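Local coordinates for putative capsular polysaccharide biosynthesis protein (Streptococcus pneumoniae serotype 4, PDB 6EWJ) that probably acts as a pyridoxal phosphate-dependent sugar aminotransferase in the making of pneumococcal teichoic acid, at residues Glu399-Lys402 against Thr403-Lys407. Numbering follows the deposited sequence.
Sequences ETFK and TVSEK
Two successive turns near the C-terminal end of the amphipathic helix 391-409 meet here, and the i to i+4 pairing of Phe-401 with Ser-405 marks its buried side. Phe-401 O accepts from Ser-405 N at 3.0 Å and from Ser-405 OG at 2.8 Å, the two donors approaching from opposite faces of the carbonyl plane. The hydroxyl can fold back in this way because it stands beside its own backbone N (chi1 -62°). Its bond to Phe-401 O satisfies this buried group within the helix. Ser-405 OG also lies 3.6 Å from Phe-401 CD1, obliquely to the ring.

Thr-403 repeats the pattern, a Ser/Thr hydroxyl bond to the i-4 carbonyl common in helices, on the exposed side. Its backbone N bonds to Glu-399 O nearly straight, with an N-H...O angle of 171°, while Thr-403 OG1 reaches the same oxygen at 3.1 Å from above the carbonyl plane. The Glu-399 side chain, bent at CG, runs alongside Thr-403 and brings Glu-399 OE1 to 3.7 Å from Thr-403 OG1.

Away from the pyridoxal phosphate site, this is structural packing of helix 391-409: Phe-401 and Val-404 pack on Ile-336 of helix 330-342, whereas Ser-405 rests on Ile-304 and Val-325 of strands 304-306 and 321-325. The alpha-helical spacing continues with Val-404 N to Thr-400 O (2.8 Å) and Glu-406 N to Lys-402 O (3.0 Å). Thr-400 and Val-404, both buried, cross at an angle, Thr-400 CG2 against Val-404 CG2 at 3.9 Å, and Thr-400 OG1 turns back to Tyr-396 O. Lys-402 NZ bonds to Gly-298 O of helix 268-299, and Lys-407 NZ forms a salt bridge with Glu-339 of helix 330-342.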
# COMPACT_ATOMS: atom_id res chain seq x y z
N GLU A 399 -21.13 13.03 -33.06
CA GLU A 399 -21.26 13.03 -34.48
C GLU A 399 -20.13 12.16 -35.15
O GLU A 399 -20.42 11.38 -36.06
CB GLU A 399 -21.63 14.42 -35.04
CG GLU A 399 -20.44 15.26 -35.23
CD GLU A 399 -19.80 15.01 -36.59
OE1 GLU A 399 -19.38 13.86 -36.86
OE2 GLU A 399 -19.76 15.96 -37.42
N THR A 400 -18.89 12.21 -34.62
CA THR A 400 -17.76 11.38 -35.12
C THR A 400 -17.97 9.87 -34.90
O THR A 400 -17.74 9.07 -35.80
CB THR A 400 -16.41 11.79 -34.51
OG1 THR A 400 -16.16 13.19 -34.73
CG2 THR A 400 -15.26 11.00 -35.14
N PHE A 401 -18.45 9.49 -33.73
CA PHE A 401 -18.68 8.08 -33.42
C PHE A 401 -19.77 7.49 -34.35
O PHE A 401 -19.61 6.37 -34.87
CB PHE A 401 -19.05 7.96 -31.92
CG PHE A 401 -19.09 6.56 -31.38
CD1 PHE A 401 -18.40 5.48 -31.97
CD2 PHE A 401 -19.78 6.33 -30.21
CE1 PHE A 401 -18.45 4.22 -31.40
CE2 PHE A 401 -19.83 5.08 -29.64
CZ PHE A 401 -19.17 4.01 -30.24
N LYS A 402 -20.84 8.26 -34.59
CA LYS A 402 -21.85 7.82 -35.57
C LYS A 402 -21.28 7.64 -36.97
O LYS A 402 -21.41 6.57 -37.55
CB LYS A 402 -23.01 8.80 -35.66
CG LYS A 402 -23.90 8.82 -34.44
CD LYS A 402 -25.00 9.84 -34.69
CE LYS A 402 -25.29 10.69 -33.50
NZ LYS A 402 -26.45 11.59 -33.76
N THR A 403 -20.60 8.67 -37.48
CA THR A 403 -19.99 8.64 -38.82
C THR A 403 -18.98 7.50 -38.97
O THR A 403 -18.97 6.79 -39.98
CB THR A 403 -19.29 9.98 -39.16
OG1 THR A 403 -20.25 11.03 -39.12
CG2 THR A 403 -18.63 9.97 -40.56
N VAL A 404 -18.13 7.34 -37.96
CA VAL A 404 -17.09 6.31 -37.98
C VAL A 404 -17.68 4.92 -37.97
O VAL A 404 -17.23 4.07 -38.72
CB VAL A 404 -16.09 6.50 -36.81
CG1 VAL A 404 -15.34 5.22 -36.51
CG2 VAL A 404 -15.10 7.61 -37.15
N SER A 405 -18.63 4.67 -37.08
CA SER A 405 -19.32 3.37 -37.02
C SER A 405 -19.95 3.01 -38.36
O SER A 405 -19.78 1.89 -38.85
CB SER A 405 -20.40 3.37 -35.93
OG SER A 405 -19.83 3.60 -34.64
N GLU A 406 -20.70 3.95 -38.93
CA GLU A 406 -21.32 3.76 -40.26
C GLU A 406 -20.26 3.42 -41.31
O GLU A 406 -20.39 2.44 -42.04
CB GLU A 406 -22.07 5.01 -40.71
CG GLU A 406 -23.35 5.33 -39.95
CD GLU A 406 -23.91 6.71 -40.30
OE1 GLU A 406 -23.88 7.05 -41.52
OE2 GLU A 406 -24.39 7.44 -39.39
N LYS A 407 -19.18 4.20 -41.34
CA LYS A 407 -18.09 3.96 -42.28
C LYS A 407 -17.51 2.56 -42.17
O LYS A 407 -17.37 1.88 -43.18
CB LYS A 407 -16.99 5.00 -42.13
CG LYS A 407 -15.83 4.86 -43.12
CD LYS A 407 -14.80 5.98 -43.03
CE LYS A 407 -13.92 5.83 -41.79
NZ LYS A 407 -13.45 7.06 -41.08